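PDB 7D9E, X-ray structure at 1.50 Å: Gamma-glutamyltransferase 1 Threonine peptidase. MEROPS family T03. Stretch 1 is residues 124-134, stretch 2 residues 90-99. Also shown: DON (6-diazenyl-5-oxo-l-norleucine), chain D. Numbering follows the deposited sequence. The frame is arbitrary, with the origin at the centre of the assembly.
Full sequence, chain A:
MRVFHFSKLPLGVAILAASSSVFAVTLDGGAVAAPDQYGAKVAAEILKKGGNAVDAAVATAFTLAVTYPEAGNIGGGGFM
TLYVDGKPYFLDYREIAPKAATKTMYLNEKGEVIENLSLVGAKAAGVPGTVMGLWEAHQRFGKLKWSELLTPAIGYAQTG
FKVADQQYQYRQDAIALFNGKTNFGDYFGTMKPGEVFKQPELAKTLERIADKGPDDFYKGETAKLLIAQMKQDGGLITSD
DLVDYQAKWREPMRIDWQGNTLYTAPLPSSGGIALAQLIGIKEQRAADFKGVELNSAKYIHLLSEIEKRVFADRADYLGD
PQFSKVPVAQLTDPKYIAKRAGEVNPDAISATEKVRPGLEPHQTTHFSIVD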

# COMPACT_ATOMS: atom_id res chain seq x y z
N ALA A 124 -16.80 -1.10 9.73
CA ALA A 124 -15.82 -1.38 8.70
C ALA A 124 -14.38 -1.24 9.18
O ALA A 124 -13.46 -1.57 8.42
CB ALA A 124 -16.04 -0.44 7.51
N ALA A 125 -14.15 -0.76 10.40
CA ALA A 125 -12.82 -0.39 10.85
C ALA A 125 -12.09 -1.53 11.56
O ALA A 125 -12.66 -2.21 12.43
CB ALA A 125 -12.89 0.81 11.79
N GLY A 126 -10.82 -1.71 11.19
CA GLY A 126 -9.90 -2.45 12.02
C GLY A 126 -9.25 -1.56 13.07
O GLY A 126 -9.32 -0.33 12.99
N VAL A 127 -8.60 -2.19 14.04
CA VAL A 127 -7.91 -1.45 15.09
C VAL A 127 -6.72 -0.72 14.48
O VAL A 127 -5.85 -1.39 13.88
CB VAL A 127 -7.47 -2.38 16.23
CG1 VAL A 127 -6.76 -1.57 17.29
CG2 VAL A 127 -8.66 -3.17 16.80
N PRO A 128 -6.61 0.61 14.58
CA PRO A 128 -5.54 1.32 13.86
C PRO A 128 -4.15 0.99 14.39
O PRO A 128 -3.94 0.89 15.59
CB PRO A 128 -5.86 2.80 14.10
CG PRO A 128 -7.35 2.84 14.35
CD PRO A 128 -7.62 1.55 15.13
N GLY A 129 -3.19 0.90 13.46
CA GLY A 129 -1.81 0.59 13.80
C GLY A 129 -0.79 1.69 13.59
O GLY A 129 0.32 1.61 14.10
N THR A 130 -1.13 2.74 12.84
CA THR A 130 -0.11 3.68 12.38
C THR A 130 0.67 4.33 13.52
O THR A 130 1.91 4.38 13.47
CB THR A 130 -0.75 4.71 11.46
OG1 THR A 130 -1.22 4.01 10.32
CG2 THR A 130 0.27 5.73 11.05
N VAL A 131 -0.01 4.85 14.54
CA VAL A 131 0.73 5.51 15.62
C VAL A 131 1.70 4.55 16.28
O VAL A 131 2.85 4.91 16.58
CB VAL A 131 -0.22 6.19 16.62
CG1 VAL A 131 0.58 6.77 17.78
CG2 VAL A 131 -1.00 7.29 15.91
N MET A 132 1.27 3.31 16.54
CA MET A 132 2.18 2.32 17.10
C MET A 132 3.35 2.01 16.19
O MET A 132 4.49 1.89 16.65
CB MET A 132 1.42 1.07 17.53
CG MET A 132 2.34 0.12 18.27
SD MET A 132 2.66 0.63 19.90
CE MET A 132 1.00 0.21 20.70
N GLY A 133 3.08 1.84 14.89
CA GLY A 133 4.14 1.56 13.94
C GLY A 133 5.20 2.64 13.92
O GLY A 133 6.40 2.36 14.04
N LEU A 134 4.77 3.90 13.78
CA LEU A 134 5.73 5.00 13.71
C LEU A 134 6.53 5.09 15.01
O LEU A 134 7.75 5.34 14.99
CB LEU A 134 5.00 6.30 13.42
CG LEU A 134 4.22 6.30 12.10
CD1 LEU A 134 3.39 7.58 11.97
CD2 LEU A 134 5.17 6.14 10.93
O DON D . -4.00 -3.24 1.91
C DON D . -4.45 -3.29 0.64
OXT DON D . -3.92 -4.08 -0.14
CA DON D . -5.49 -2.22 0.36
N DON D . -6.35 -2.01 1.50
CB DON D . -4.62 -1.04 -0.14
C1E DON D . -5.43 0.21 -0.31
C1D DON D . -4.57 1.21 -1.05
O1J DON D . -3.40 0.96 -1.37
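Stretch 2 (90-99) FLDYREIAPK

Stretch 2 arrives in a β-strand that began earlier in the chain and later continues as an extended loop to Lys99. It runs against stretch 1 in the opposite sense: its later residues lie beside the loop at the start of stretch 1, and its strand lies beside the helix that begins at Thr130. Strand and helix axes approach to 7.9 Å, with 158° between their N-to-C directions, so they are nearly antiparallel.

Along stretch 1, Ala125 makes the first contact, its O lying 3.8 Å from Pro98 CD. At Gly126 the two backbones come close, with Gly126 CA 3.5 Å from Ile96 O. Glycine suits this place because a CB here would point toward stretch 2 and fall 2.9 Å from Glu95 CB.

Val127 supplies the one hydrogen bond between the stretches, from its N to Ile96 O at 2.8 Å and nearly straight at 170°. Its carbonyl O meets Glu95 CA at 3.1 Å in a CA-H...O contact. The branched side chain, with chi1 in t, adds an apolar contact, CB to Ile96 CG1 at 3.8 Å. Pro128 turns its CB away, though its CA remains 4.0 Å from Glu95 CG.

Gly129 again brings backbone to backbone: its CA lies 3.5 Å from Tyr93 O, and a CB would come within 2.2 Å of that oxygen. The helix then begins, with backbone hydrogen bonds from Gly133 N to Gly129 O and from Leu134 N to Thr130 O, both 2.9 Å. Thr130 CA sits 3.5 Å from Tyr93 CD2. The CA-to-CB bond of Thr130 points sideways, with Thr130 OG1 3.7 Å from Tyr93 CE2, so the small side chain fits beside the ring, while the hydroxyl is hydrogen-bonded elsewhere in the structure. The CA-to-CB bond of Val131 points away from stretch 2. One turn beyond Gly129, Gly133 places its CA 3.6 Å from Tyr93 CB; a CB would lie 2.3 Å from Tyr93 CG, so the bare glycine leaves room for the ring. Gly133 O also meets Leu91 CD2 at 3.1 Å.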

# COMPACT_ATOMS: atom_id res chain seq x y z
N PHE A 90 11.59 -5.13 8.49
CA PHE A 90 10.21 -4.95 8.08
C PHE A 90 9.34 -4.77 9.32
O PHE A 90 9.41 -5.57 10.26
CB PHE A 90 9.69 -6.14 7.27
CG PHE A 90 8.29 -5.93 6.77
CD1 PHE A 90 8.05 -5.18 5.63
CD2 PHE A 90 7.22 -6.46 7.44
CE1 PHE A 90 6.76 -4.99 5.17
CE2 PHE A 90 5.93 -6.26 6.98
CZ PHE A 90 5.69 -5.53 5.87
N LEU A 91 8.51 -3.74 9.30
CA LEU A 91 7.61 -3.43 10.40
C LEU A 91 6.17 -3.49 9.92
O LEU A 91 5.76 -2.75 9.01
CB LEU A 91 7.93 -2.06 11.01
CG LEU A 91 7.04 -1.63 12.19
CD1 LEU A 91 7.21 -2.61 13.33
CD2 LEU A 91 7.39 -0.23 12.64
N ASP A 92 5.38 -4.35 10.56
CA ASP A 92 3.99 -4.58 10.22
C ASP A 92 3.15 -3.83 11.23
O ASP A 92 3.13 -4.18 12.42
CB ASP A 92 3.77 -6.09 10.25
CG ASP A 92 2.29 -6.50 10.20
OD1 ASP A 92 1.38 -5.66 10.35
OD2 ASP A 92 2.06 -7.71 9.97
N TYR A 93 2.50 -2.75 10.78
CA TYR A 93 1.55 -2.00 11.60
C TYR A 93 0.18 -1.99 10.92
O TYR A 93 -0.57 -1.01 10.93
CB TYR A 93 2.11 -0.63 12.00
CG TYR A 93 2.45 0.32 10.89
CD1 TYR A 93 3.71 0.36 10.33
CD2 TYR A 93 1.52 1.23 10.44
CE1 TYR A 93 4.00 1.25 9.31
CE2 TYR A 93 1.81 2.13 9.44
CZ TYR A 93 3.06 2.14 8.90
OH TYR A 93 3.36 3.04 7.87
N ARG A 94 -0.16 -3.15 10.37
CA ARG A 94 -1.46 -3.40 9.78
C ARG A 94 -2.53 -3.50 10.86
O ARG A 94 -2.28 -3.96 11.97
CB ARG A 94 -1.37 -4.75 9.03
CG ARG A 94 -2.60 -5.26 8.28
CD ARG A 94 -3.00 -4.40 7.15
NE ARG A 94 -3.76 -5.17 6.15
CZ ARG A 94 -4.30 -4.61 5.07
NH1 ARG A 94 -4.14 -3.32 4.89
NH2 ARG A 94 -5.01 -5.32 4.21
N GLU A 95 -3.72 -3.02 10.53
CA GLU A 95 -4.81 -3.13 11.48
C GLU A 95 -5.14 -4.59 11.78
O GLU A 95 -4.89 -5.49 10.98
CB GLU A 95 -6.06 -2.48 10.90
CG GLU A 95 -5.93 -1.01 10.61
CD GLU A 95 -5.66 -0.74 9.14
OE1 GLU A 95 -4.78 -1.43 8.56
OE2 GLU A 95 -6.36 0.11 8.53
N ILE A 96 -5.78 -4.80 12.93
CA ILE A 96 -6.27 -6.11 13.34
C ILE A 96 -7.79 -6.05 13.49
O ILE A 96 -8.36 -5.01 13.83
CB ILE A 96 -5.63 -6.67 14.63
CG1 ILE A 96 -5.81 -5.72 15.79
CG2 ILE A 96 -4.12 -6.94 14.42
CD1 ILE A 96 -5.21 -6.23 17.08
N ALA A 97 -8.44 -7.18 13.25
CA ALA A 97 -9.88 -7.25 13.49
C ALA A 97 -10.16 -7.06 14.98
O ALA A 97 -9.45 -7.61 15.83
CB ALA A 97 -10.44 -8.61 13.08
N PRO A 98 -11.21 -6.30 15.34
CA PRO A 98 -11.62 -6.22 16.75
C PRO A 98 -11.96 -7.58 17.34
O PRO A 98 -12.32 -8.53 16.65
CB PRO A 98 -12.82 -5.26 16.74
CG PRO A 98 -12.94 -4.74 15.32
CD PRO A 98 -11.98 -5.42 14.44
N LYS A 99 -11.81 -7.66 18.66
CA LYS A 99 -12.06 -8.91 19.37
C LYS A 99 -13.49 -9.39 19.17
O LYS A 99 -13.76 -10.59 19.21
CB LYS A 99 -11.77 -8.71 20.86
CG LYS A 99 -10.27 -8.57 21.13
CD LYS A 99 -9.97 -8.23 22.58
CE LYS A 99 -8.55 -7.75 22.76
NZ LYS A 99 -7.55 -8.83 22.47